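Local coordinates for protein phosphoribosyl-aminoimidazole carboxylase (Aspergillus clavatus, PDB 3K5I) that probably catalyses the ATP-dependent carboxylation of 5-aminoimidazole ribonucleotide to its N5-carboxy derivative, a step of purine biosynthesis, at residues D54-S58 against P59-I63; V180-Q183 against D184-P187; L238-A241 against P242-V246; N245-D248 against A249-Q252; A381-M384 against H385-E388. One frame throughout, in Å; residues are numbered along the deposited sequence. Where two conformers were deposited one is given.

Contact 1 (D54-S58 against P59-I63); sequences DADNS and PAKQI
The ammonium group of Lys61 reaches back over the turn that precedes it and bonds to Ala55 O, with NZ 2.6 Å away. It comes from above the carbonyl plane, 70° out of it, so neither lone pair is met squarely. Asp54 O is as near to Lys61 NZ, but at too poor an angle for a bond. Asp56 OD1, 4.0 Å from Lys61 NZ, adds only a long salt bridge, its closer partner being the hydroxyl of Thr71. The lysine chain crosses the loop with its carbons against the backbone, CD 3.6 Å from Asn57 N, and a bend at the last torsion (chi4 113°) turns NZ into the carbonyls. Beside it, Gln62 brings its amide to the backbone of Asn57, their side-chain amide planes 14° apart: NE2 donates to Asn57 O over 2.7 Å, and the acceptor lies near the amide plane of the glutamine. Gln62 N bonds to Ser58 O at 3.0 Å, almost along the C=O axis.

Ala55 to Ser58 form a type II beta turn at the C-terminal end of strand 49-54, in the parallel sheet of the preATP-grasp domain, and the chain then enters a single helix-like turn. Further out, the loop leans on the glycine-rich segment after strand 26-30. Ser58 OG bonds to Gly32 O, and Asp54 OD2 takes Gly32 N; the side chain of Asp54 lies about 5 Å from the bound 5-aminoimidazole ribonucleotide. Pro59 O receives Arg37 of helix 34-46, and Asn57 packs against Ala65 of the second subunit.

Contact 2 (V180-Q183 against D184-P187); sequences VNSQ and DDIP
Hydrogen bonding between Ser182 and Asp185 closes this turn. The hydroxyl OG donates to Asp185 OD2 over 2.9 Å, meeting the oxygen on its anti side and 25° out of the carboxylate plane. The backbone adds Asp185 N to Ser182 O at 3.2 Å, as expected of the type I beta turn that runs from Ser182 to Asp185. Ser182 OG also stands very close to Asp184 N, as in an ST turn, but the modelled position of that nitrogen is doubtful.

Apolar contact adds to this. Val180 CG1, anti to its own nitrogen (chi1 -173°), lies 4.2 Å from Asp185 CB and 4.3 Å from Ile186 CG1. Ile186 CG1 further rests on Gln183 O at 3.6 Å. Tyr161 packs on Val180, Gln183 and Ile186 alike, and the isoleucine also packs on helix 149-159, so the link from edge strand 177-180 to helix 186-192 is anchored inward by its aliphatic residues.

The contact buries Ser182 N without a partner in the model, whereas the serine hydroxyl steadies a carboxylate near the start of a helix, where the helix dipole would probably favour negative charge.

Contact 3 (L238-A241 against P242-V246); sequences LVYA and PARNV
One water molecule bridges Tyr240 and Arg244. It lies 2.7 Å from Tyr240 OH, and it accepts a weak bond from Arg244 NH1 at 3.3 Å. This bridge spans the outer end of a much broader contact, in which the guanidinium of Arg244 lies flat on one face of the tyrosine ring. The two planes are only 7° apart and the centres 3.5 Å, a cation-pi stack with Arg244 CZ 20° off the normal of the Tyr240 ring. The overlap is displaced toward the CD2-CE2 edge: CE2 sits 3.3 Å from Arg244 CZ, over the middle of the guanidinium, and NE comes equally near to CD2. NH1 extends across to the ring carbon CZ of Tyr240, 3.4 Å away, which leaves it close to the hydroxyl and the water. A kink in the arginine chain at chi3 (-50°) lays the flat group over the ring instead of letting it run on past.

The chain turns between the two residues, through the cis peptide between Ala241 and Pro242, and the next loop runs alongside the tyrosine side chain. Tyr240 belongs to strand 235-241 of the large antiparallel sheet that the ATP-grasp and C-terminal regions share.

Two carboxylates hold the guanidinium by its nitrogens: Glu228 of strand 221-232 bridges to NE and Glu388 of helix 384-399 to NH2. With both acids engaging N-H groups, the cation's rotation is fixed and its charge probably well compensated, while its flat face is still given to the pi system of Tyr240.

Contact 4 (N245-D248 against A249-Q252); sequences NVSD and AINQ
An N-terminal helix cap forms where the loop after strand 235-241 passes into helix 248-263, with Ser247 as the N-cap residue and Val246 packed against Ile250 beside it. Ser247 OG accepts from Ile250 N at 3.1 Å, three residues on. Its placement between the backbone nitrogen and the carbonyl carbon (chi1 40°) folds the hydroxyl back over the first turn. The same oxygen also lies against the isoleucine side chain, with CD1 3.2 Å from Ser247 OG. The carbonyl of Ser247 starts the regular pattern: Asn251 N bonds to its O at 2.9 Å in a nearly linear bond (165°), while Ile250 N gives that oxygen only a weak second one.

Just ahead of the cap, Val246 stands at about a right angle to Ile250. Its CG1 presses on Ile250 CG2 at 3.5 Å, tighter than ordinary van der Waals contact, and also touches Asn251 OD1 at 3.2 Å. Asn251 O in turn takes a weak bond from Thr226 of strand 221-232.

Ser247 OG gives Ile250 N a better-angled acceptor (139°) than Ser247 O, to which its bond is weak; between its hydroxyl and its carbonyl, the serine thus serves two N-H groups of the first turn.

Contact 5 (A381-M384 against H385-E388); sequences APTM and HEAE
Glu386 turns back along the start of its own helix toward Thr383 and Pro382. Its CB comes first, 3.0 Å from Thr383 OG1, whose hydroxyl is at the same time the cap of the helix, accepting from Glu386 N at 3.2 Å. CG runs on at the margin of that oxygen, anti to the backbone nitrogen (chi1 -159°), and the extended chain brings the carboxylate round beside the loop. There OE1 takes a weak bond from Thr383 OG1 over 3.5 Å and touches the ring of Pro382 at CG. Thr383 is therefore an N-cap that accepts from the backbone and donates only weakly to a side chain, while Ala387 N bonds to its O at 3.0 Å.

On the inner side Ala381 CB meets Ala387 CB at 3.7 Å, and Met384 CG approaches Glu388 OE1 at 3.5 Å; that oxygen has its strongest partner in Arg244.

The contact joins strand 373-380 to helix 384-399 in the C-terminal domain. Met384, Ala387 and Glu388 all lie on Ile332 of strand 331-337, Met384 also packs on Pro242 and Arg244 in the loop after strand 235-241, and Glu386 packs on Gln323 of the second subunit.

From the N terminus, contact 1 folds the first part of the loop between strands 49-54 and 70-71 in the preATP-grasp domain and stands apart, its nearest atoms about 19 Å from those of contact 3. Contact 2 turns strand 177-180 into helix 186-192, about 21 Å from contact 3 between nearest atoms. Contacts 3 and 4 run on from each other through Asn245 and Val246, carrying strand 235-241 into helix 248-263. Contact 5, at the start of helix 384-399, comes much later in sequence yet touches contact 3: Arg244 NH2 and Glu388 OE1 pair at 3.0 Å, joining the ATP-grasp and C-terminal regions. Contacts 3 and 4 aside, all follow in series, and none encloses another.

Contact 1 (D54-S58 against P59-I63)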
loop_
_atom_site.group_PDB
_atom_site.type_symbol
_atom_site.label_atom_id
_atom_site.label_comp_id
_atom_site.label_asym_id
_atom_site.label_seq_id
_atom_site.Cartn_x
_atom_site.Cartn_y
_atom_site.Cartn_z
ATOM N N ASP A 54 -1.765 2.273 -22.471
ATOM C CA ASP A 54 -0.733 1.252 -22.633
ATOM C C ASP A 54 -1.367 -0.043 -23.162
ATOM O O ASP A 54 -2.540 -0.046 -23.526
ATOM C CB ASP A 54 0.000 1.025 -21.306
ATOM C CG ASP A 54 1.339 0.308 -21.505
ATOM O OD1 ASP A 54 1.515 -0.440 -22.503
ATOM O OD2 ASP A 54 2.187 0.565 -20.641
ATOM N N ALA A 55 -0.639 -1.143 -23.229
ATOM C CA ALA A 55 -1.296 -2.359 -23.699
ATOM C C ALA A 55 -2.440 -2.787 -22.762
ATOM O O ALA A 55 -2.538 -2.364 -21.629
ATOM C CB ALA A 55 -0.303 -3.450 -23.785
ATOM N N ASP A 56 -3.359 -3.610 -23.256
ATOM C CA ASP A 56 -4.478 -4.055 -22.428
ATOM C C ASP A 56 -3.957 -4.938 -21.364
ATOM O O ASP A 56 -2.993 -5.684 -21.585
ATOM C CB ASP A 56 -5.558 -4.865 -23.153
ATOM C CG ASP A 56 -6.432 -3.969 -23.963
ATOM O OD1 ASP A 56 -6.433 -2.709 -23.804
ATOM O OD2 ASP A 56 -7.106 -4.633 -24.753
ATOM N N ASN A 57 -4.643 -4.861 -20.237
ATOM C CA ASN A 57 -4.155 -5.673 -19.135
ATOM C C ASN A 57 -2.722 -5.348 -18.645
ATOM O O ASN A 57 -2.013 -6.193 -18.067
ATOM C CB ASN A 57 -4.195 -7.111 -19.565
ATOM C CG ASN A 57 -4.328 -8.015 -18.379
ATOM O OD1 ASN A 57 -3.515 -8.925 -18.205
ATOM N ND2 ASN A 57 -5.306 -7.726 -17.511
ATOM N N SER A 58 -2.273 -4.114 -18.863
ATOM C CA SER A 58 -0.938 -3.840 -18.371
ATOM C C SER A 58 -1.000 -3.706 -16.841
ATOM O O SER A 58 -2.101 -3.633 -16.259
ATOM C CB SER A 58 -0.347 -2.634 -19.086
ATOM O OG SER A 58 -1.033 -1.487 -18.667
ATOM N N PRO A 59 0.178 -3.674 -16.204
ATOM C CA PRO A 59 0.286 -3.571 -14.744
ATOM C C PRO A 59 -0.599 -2.631 -13.959
ATOM O O PRO A 59 -1.075 -2.980 -12.873
ATOM C CB PRO A 59 1.753 -3.321 -14.465
ATOM C CG PRO A 59 2.368 -4.153 -15.612
ATOM C CD PRO A 59 1.510 -3.753 -16.826
ATOM N N ALA A 60 -0.893 -1.512 -14.604
ATOM C CA ALA A 60 -1.731 -0.488 -13.990
ATOM C C ALA A 60 -3.221 -0.619 -14.202
ATOM O O ALA A 60 -4.045 -0.275 -13.359
ATOM C CB ALA A 60 -1.140 0.968 -14.220
ATOM N N LYS A 61 -3.547 -1.187 -15.346
ATOM C CA LYS A 61 -4.932 -1.416 -15.721
ATOM C C LYS A 61 -5.460 -2.523 -14.833
ATOM O O LYS A 61 -6.607 -2.427 -14.409
ATOM C CB LYS A 61 -4.967 -1.874 -17.172
ATOM C CG LYS A 61 -4.542 -0.776 -18.136
ATOM C CD LYS A 61 -5.032 -1.326 -19.532
ATOM C CE LYS A 61 -5.154 -0.175 -20.546
ATOM N NZ LYS A 61 -4.162 -0.336 -21.601
ATOM N N GLN A 62 -4.579 -3.491 -14.552
ATOM C CA GLN A 62 -4.823 -4.630 -13.705
ATOM C C GLN A 62 -5.462 -4.339 -12.356
ATOM O O GLN A 62 -6.183 -5.227 -11.830
ATOM C CB GLN A 62 -3.602 -5.509 -13.557
ATOM C CG GLN A 62 -3.135 -6.041 -14.885
ATOM C CD GLN A 62 -1.952 -6.963 -14.643
ATOM O OE1 GLN A 62 -1.755 -7.553 -13.564
ATOM N NE2 GLN A 62 -1.099 -7.037 -15.638
ATOM N N ILE A 63 -5.292 -3.106 -11.873
ATOM C CA ILE A 63 -5.853 -2.682 -10.558
ATOM C C ILE A 63 -6.745 -1.448 -10.605
ATOM O O ILE A 63 -6.819 -0.659 -9.666
ATOM C CB ILE A 63 -4.725 -2.511 -9.471
ATOM C CG1 ILE A 63 -3.713 -1.405 -9.878
ATOM C CG2 ILE A 63 -3.898 -3.809 -9.389
ATOM C CD1 ILE A 63 -3.088 -0.767 -8.632
#

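Contact 2 (V180-Q183 against D184-P187)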
loop_
_atom_site.group_PDB
_atom_site.type_symbol
_atom_site.label_atom_id
_atom_site.label_comp_id
_atom_site.label_asym_id
_atom_site.label_seq_id
_atom_site.Cartn_x
_atom_site.Cartn_y
_atom_site.Cartn_z
ATOM N N VAL A 180 32.321 0.504 -23.127
ATOM C CA VAL A 180 33.327 0.219 -24.134
ATOM C C VAL A 180 34.657 0.257 -23.360
ATOM O O VAL A 180 34.982 1.299 -22.836
ATOM C CB VAL A 180 33.256 1.293 -25.214
ATOM C CG1 VAL A 180 34.187 0.876 -26.323
ATOM C CG2 VAL A 180 31.806 1.500 -25.716
ATOM N N ASN A 181 35.394 -0.847 -23.224
ATOM C CA ASN A 181 36.646 -0.869 -22.442
ATOM C C ASN A 181 37.908 -0.665 -23.263
ATOM O O ASN A 181 38.920 -0.162 -22.775
ATOM C CB ASN A 181 36.820 -2.195 -21.691
ATOM C CG ASN A 181 35.811 -2.370 -20.585
ATOM O OD1 ASN A 181 35.872 -1.624 -19.615
ATOM N ND2 ASN A 181 34.897 -3.349 -20.710
ATOM N N SER A 182 37.807 -1.072 -24.518
ATOM C CA SER A 182 38.919 -0.968 -25.441
ATOM C C SER A 182 38.366 -0.723 -26.810
ATOM O O SER A 182 37.172 -0.848 -27.050
ATOM C CB SER A 182 39.591 -2.352 -25.576
ATOM O OG SER A 182 39.094 -3.130 -26.672
ATOM N N GLN A 183 39.289 -0.407 -27.701
ATOM C CA GLN A 183 38.931 -0.133 -29.081
ATOM C C GLN A 183 38.546 -1.431 -29.747
ATOM O O GLN A 183 38.055 -1.454 -30.869
ATOM C CB GLN A 183 40.176 0.477 -29.716
ATOM C CG GLN A 183 40.278 0.490 -31.218
ATOM C CD GLN A 183 41.526 1.273 -31.591
ATOM O OE1 GLN A 183 42.314 1.653 -30.714
ATOM N NE2 GLN A 183 41.711 1.529 -32.882
ATOM N N ASP A 184 38.780 -2.527 -29.039
ATOM C CA ASP A 184 38.474 -3.819 -29.626
ATOM C C ASP A 184 37.045 -4.241 -29.428
ATOM O O ASP A 184 36.606 -5.205 -30.038
ATOM C CB ASP A 184 39.376 -4.904 -29.050
ATOM C CG ASP A 184 40.627 -5.060 -29.859
ATOM O OD1 ASP A 184 40.505 -4.683 -31.053
ATOM O OD2 ASP A 184 41.662 -5.517 -29.302
ATOM N N ASP A 185 36.348 -3.523 -28.558
ATOM C CA ASP A 185 34.936 -3.773 -28.248
ATOM C C ASP A 185 34.043 -3.042 -29.242
ATOM O O ASP A 185 32.875 -3.367 -29.364
ATOM C CB ASP A 185 34.560 -3.251 -26.862
ATOM C CG ASP A 185 35.317 -3.944 -25.736
ATOM O OD1 ASP A 185 34.683 -4.209 -24.692
ATOM O OD2 ASP A 185 36.540 -4.179 -25.874
ATOM N N ILE A 186 34.603 -2.062 -29.943
ATOM C CA ILE A 186 33.889 -1.280 -30.945
ATOM C C ILE A 186 32.787 -1.906 -31.788
ATOM O O ILE A 186 31.683 -1.361 -31.896
ATOM C CB ILE A 186 34.727 -0.128 -31.610
ATOM C CG1 ILE A 186 35.303 0.764 -30.487
ATOM C CG2 ILE A 186 34.068 0.568 -32.887
ATOM C CD1 ILE A 186 36.184 1.950 -30.906
ATOM N N PRO A 187 33.063 -3.034 -32.418
ATOM C CA PRO A 187 32.005 -3.597 -33.240
ATOM C C PRO A 187 30.891 -4.135 -32.380
ATOM O O PRO A 187 29.709 -4.068 -32.721
ATOM C CB PRO A 187 32.669 -4.802 -33.909
ATOM C CG PRO A 187 34.105 -4.658 -33.683
ATOM C CD PRO A 187 34.383 -3.354 -32.984
#

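Contact 3 (L238-A241 against P242-V246)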
loop_
_atom_site.group_PDB
_atom_site.type_symbol
_atom_site.label_atom_id
_atom_site.label_comp_id
_atom_site.label_asym_id
_atom_site.label_seq_id
_atom_site.Cartn_x
_atom_site.Cartn_y
_atom_site.Cartn_z
ATOM N N LEU A 238 20.164 -1.740 -5.716
ATOM C CA LEU A 238 19.764 -1.426 -4.348
ATOM C C LEU A 238 19.648 0.061 -4.147
ATOM O O LEU A 238 20.320 0.841 -4.851
ATOM C CB LEU A 238 20.893 -1.707 -3.347
ATOM C CG LEU A 238 21.168 -3.201 -3.363
ATOM C CD1 LEU A 238 22.610 -3.560 -2.911
ATOM C CD2 LEU A 238 20.075 -3.649 -2.400
ATOM N N VAL A 239 18.832 0.398 -3.147
ATOM C CA VAL A 239 18.658 1.782 -2.697
ATOM C C VAL A 239 18.747 1.777 -1.151
ATOM O O VAL A 239 18.061 0.963 -0.558
ATOM C CB VAL A 239 17.392 2.489 -3.251
ATOM C CG1 VAL A 239 17.264 3.910 -2.628
ATOM C CG2 VAL A 239 17.443 2.599 -4.804
ATOM N N TYR A 240 19.562 2.639 -0.528
ATOM C CA TYR A 240 19.690 2.777 0.954
ATOM C C TYR A 240 19.187 4.170 1.262
ATOM O O TYR A 240 19.669 5.203 0.811
ATOM C CB TYR A 240 21.124 2.678 1.459
ATOM C CG TYR A 240 21.758 1.361 1.109
ATOM C CD1 TYR A 240 22.182 1.094 -0.191
ATOM C CD2 TYR A 240 21.857 0.358 2.060
ATOM C CE1 TYR A 240 22.727 -0.117 -0.529
ATOM C CE2 TYR A 240 22.412 -0.883 1.703
ATOM C CZ TYR A 240 22.869 -1.099 0.441
ATOM O OH TYR A 240 23.400 -2.351 0.210
ATOM N N ALA A 241 18.155 4.216 2.078
ATOM C CA ALA A 241 17.588 5.518 2.329
ATOM C C ALA A 241 17.479 5.773 3.822
ATOM O O ALA A 241 16.890 4.991 4.538
ATOM C CB ALA A 241 16.208 5.528 1.567
ATOM N N PRO A 242 18.084 6.854 4.314
ATOM C CA PRO A 242 18.818 7.825 3.505
ATOM C C PRO A 242 20.194 7.238 3.196
ATOM O O PRO A 242 20.493 6.175 3.754
ATOM C CB PRO A 242 18.941 9.005 4.472
ATOM C CG PRO A 242 19.084 8.290 5.815
ATOM C CD PRO A 242 18.391 6.985 5.745
ATOM N N ALA A 243 20.992 7.927 2.365
ATOM C CA ALA A 243 22.334 7.535 1.908
ATOM C C ALA A 243 23.283 7.383 3.111
ATOM O O ALA A 243 23.318 8.233 4.013
ATOM C CB ALA A 243 22.914 8.648 1.113
ATOM N N ARG A 244 24.062 6.307 3.110
ATOM C CA ARG A 244 25.013 5.981 4.182
ATOM C C ARG A 244 26.402 6.653 4.008
ATOM O O ARG A 244 26.948 6.726 2.885
ATOM C CB ARG A 244 25.219 4.436 4.152
ATOM C CG ARG A 244 23.976 3.545 4.429
ATOM C CD ARG A 244 24.152 2.016 4.237
ATOM N NE ARG A 244 24.757 1.692 2.933
ATOM C CZ ARG A 244 25.309 0.535 2.556
ATOM N NH1 ARG A 244 25.852 0.367 1.342
ATOM N NH2 ARG A 244 25.335 -0.502 3.365
ATOM N N ASN A 245 27.043 7.067 5.097
ATOM C CA ASN A 245 28.405 7.619 4.964
ATOM C C ASN A 245 28.571 8.811 4.062
ATOM O O ASN A 245 29.502 8.880 3.237
ATOM C CB ASN A 245 29.311 6.549 4.330
ATOM C CG ASN A 245 29.858 5.544 5.331
ATOM O OD1 ASN A 245 30.140 4.403 4.963
ATOM N ND2 ASN A 245 30.029 5.961 6.585
ATOM N N VAL A 246 27.667 9.756 4.235
ATOM C CA VAL A 246 27.694 10.917 3.396
ATOM C C VAL A 246 27.480 12.021 4.428
ATOM O O VAL A 246 26.573 11.947 5.253
ATOM C CB VAL A 246 26.473 10.809 2.435
ATOM C CG1 VAL A 246 26.317 12.067 1.650
ATOM C CG2 VAL A 246 26.698 9.706 1.411
HETATM O O HOH W 1 25.929 -2.309 -0.603
#

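Contact 4 (N245-D248 against A249-Q252)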
loop_
_atom_site.group_PDB
_atom_site.type_symbol
_atom_site.label_atom_id
_atom_site.label_comp_id
_atom_site.label_asym_id
_atom_site.label_seq_id
_atom_site.Cartn_x
_atom_site.Cartn_y
_atom_site.Cartn_z
ATOM N N ASN A 245 27.043 7.067 5.097
ATOM C CA ASN A 245 28.405 7.619 4.964
ATOM C C ASN A 245 28.571 8.811 4.062
ATOM O O ASN A 245 29.502 8.880 3.237
ATOM C CB ASN A 245 29.311 6.549 4.330
ATOM C CG ASN A 245 29.858 5.544 5.331
ATOM O OD1 ASN A 245 30.140 4.403 4.963
ATOM N ND2 ASN A 245 30.029 5.961 6.585
ATOM N N VAL A 246 27.667 9.756 4.235
ATOM C CA VAL A 246 27.694 10.917 3.396
ATOM C C VAL A 246 27.480 12.021 4.428
ATOM O O VAL A 246 26.573 11.947 5.253
ATOM C CB VAL A 246 26.473 10.809 2.435
ATOM C CG1 VAL A 246 26.317 12.067 1.650
ATOM C CG2 VAL A 246 26.698 9.706 1.411
ATOM N N SER A 247 28.337 13.034 4.390
ATOM C CA SER A 247 28.263 14.155 5.320
ATOM C C SER A 247 27.055 15.023 5.008
ATOM O O SER A 247 26.585 15.069 3.876
ATOM C CB SER A 247 29.465 15.060 5.024
ATOM O OG SER A 247 29.612 15.098 3.628
ATOM N N ASP A 248 26.566 15.745 6.008
ATOM C CA ASP A 248 25.436 16.626 5.785
ATOM C C ASP A 248 25.869 17.630 4.722
ATOM O O ASP A 248 25.024 18.299 4.138
ATOM C CB ASP A 248 25.134 17.413 7.064
ATOM C CG ASP A 248 25.167 16.541 8.303
ATOM O OD1 ASP A 248 24.700 15.397 8.174
ATOM O OD2 ASP A 248 25.625 16.973 9.386
ATOM N N ALA A 249 27.177 17.753 4.497
ATOM C CA ALA A 249 27.719 18.696 3.520
ATOM C C ALA A 249 27.511 18.195 2.120
ATOM O O ALA A 249 27.221 18.923 1.154
ATOM C CB ALA A 249 29.188 18.938 3.776
ATOM N N ILE A 250 27.638 16.881 2.027
ATOM C CA ILE A 250 27.434 16.272 0.737
ATOM C C ILE A 250 25.927 16.224 0.506
ATOM O O ILE A 250 25.453 16.747 -0.498
ATOM C CB ILE A 250 28.216 14.958 0.611
ATOM C CG1 ILE A 250 29.676 15.303 0.298
ATOM C CG2 ILE A 250 27.839 14.230 -0.621
ATOM C CD1 ILE A 250 30.632 14.198 0.688
ATOM N N ASN A 251 25.157 15.675 1.442
ATOM C CA ASN A 251 23.727 15.597 1.227
ATOM C C ASN A 251 23.231 16.922 0.689
ATOM O O ASN A 251 22.353 16.998 -0.174
ATOM C CB ASN A 251 22.977 15.279 2.531
ATOM C CG ASN A 251 23.116 13.810 2.930
ATOM O OD1 ASN A 251 23.263 12.949 2.060
ATOM N ND2 ASN A 251 23.137 13.526 4.230
ATOM N N GLN A 252 23.809 17.967 1.250
ATOM C CA GLN A 252 23.375 19.256 0.846
ATOM C C GLN A 252 23.654 19.727 -0.561
ATOM O O GLN A 252 22.764 20.263 -1.259
ATOM C CB GLN A 252 23.489 20.254 1.994
ATOM C CG GLN A 252 22.607 21.472 1.775
ATOM C CD GLN A 252 23.142 22.708 2.475
ATOM O OE1 GLN A 252 22.522 23.241 3.403
ATOM N NE2 GLN A 252 24.301 23.173 2.024
#

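Contact 5 (A381-M384 against H385-E388)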
loop_
_atom_site.group_PDB
_atom_site.type_symbol
_atom_site.label_atom_id
_atom_site.label_comp_id
_atom_site.label_asym_id
_atom_site.label_seq_id
_atom_site.Cartn_x
_atom_site.Cartn_y
_atom_site.Cartn_z
ATOM N N ALA A 381 13.752 -0.578 9.136
ATOM C CA ALA A 381 14.300 -0.929 10.430
ATOM C C ALA A 381 14.633 0.357 11.157
ATOM O O ALA A 381 14.872 1.397 10.525
ATOM C CB ALA A 381 15.422 -1.914 10.388
ATOM N N PRO A 382 14.596 0.312 12.493
ATOM C CA PRO A 382 14.849 1.554 13.227
ATOM C C PRO A 382 16.252 2.056 12.927
ATOM O O PRO A 382 16.484 3.212 13.148
ATOM C CB PRO A 382 14.646 1.192 14.705
ATOM C CG PRO A 382 14.173 -0.301 14.732
ATOM C CD PRO A 382 13.877 -0.694 13.295
ATOM N N THR A 383 17.157 1.191 12.440
ATOM C CA THR A 383 18.550 1.521 12.111
ATOM C C THR A 383 18.976 0.884 10.778
ATOM O O THR A 383 18.458 -0.162 10.356
ATOM C CB THR A 383 19.584 1.016 13.177
ATOM O OG1 THR A 383 19.431 -0.400 13.290
ATOM C CG2 THR A 383 19.338 1.619 14.595
ATOM N N MET A 384 19.961 1.480 10.112
ATOM C CA MET A 384 20.364 0.930 8.818
ATOM C C MET A 384 20.997 -0.417 9.117
ATOM O O MET A 384 20.733 -1.451 8.489
ATOM C CB MET A 384 21.443 1.905 8.289
ATOM C CG MET A 384 21.709 1.909 6.796
ATOM S SD MET A 384 20.315 1.557 5.632
ATOM C CE MET A 384 20.139 3.320 5.023
ATOM N N HIS A 385 21.863 -0.363 10.120
ATOM C CA HIS A 385 22.597 -1.532 10.475
ATOM C C HIS A 385 21.610 -2.670 10.406
ATOM O O HIS A 385 21.748 -3.645 9.741
ATOM C CB HIS A 385 23.147 -1.448 11.875
ATOM C CG HIS A 385 23.973 -2.643 12.172
ATOM N ND1 HIS A 385 25.139 -2.906 11.480
ATOM C CD2 HIS A 385 23.781 -3.677 13.017
ATOM C CE1 HIS A 385 25.647 -4.042 11.917
ATOM N NE2 HIS A 385 24.844 -4.528 12.848
ATOM N N GLU A 386 20.613 -2.568 11.261
ATOM C CA GLU A 386 19.657 -3.661 11.374
ATOM C C GLU A 386 18.888 -4.000 10.086
ATOM O O GLU A 386 18.588 -5.189 9.830
ATOM C CB GLU A 386 18.726 -3.232 12.481
ATOM C CG GLU A 386 17.968 -4.326 13.137
ATOM C CD GLU A 386 16.865 -3.733 13.984
ATOM O OE1 GLU A 386 17.013 -2.595 14.514
ATOM O OE2 GLU A 386 15.851 -4.449 14.077
ATOM N N ALA A 387 18.566 -2.966 9.293
ATOM C CA ALA A 387 17.864 -3.136 8.002
ATOM C C ALA A 387 18.846 -3.909 7.107
ATOM O O ALA A 387 18.463 -4.846 6.386
ATOM C CB ALA A 387 17.514 -1.763 7.347
ATOM N N GLU A 388 20.117 -3.512 7.169
ATOM C CA GLU A 388 21.142 -4.195 6.388
ATOM C C GLU A 388 21.231 -5.688 6.754
ATOM O O GLU A 388 21.358 -6.578 5.900
ATOM C CB GLU A 388 22.481 -3.592 6.676
ATOM C CG GLU A 388 22.819 -2.359 5.865
ATOM C CD GLU A 388 23.937 -1.589 6.558
ATOM O OE1 GLU A 388 24.215 -0.431 6.195
ATOM O OE2 GLU A 388 24.566 -2.141 7.481
#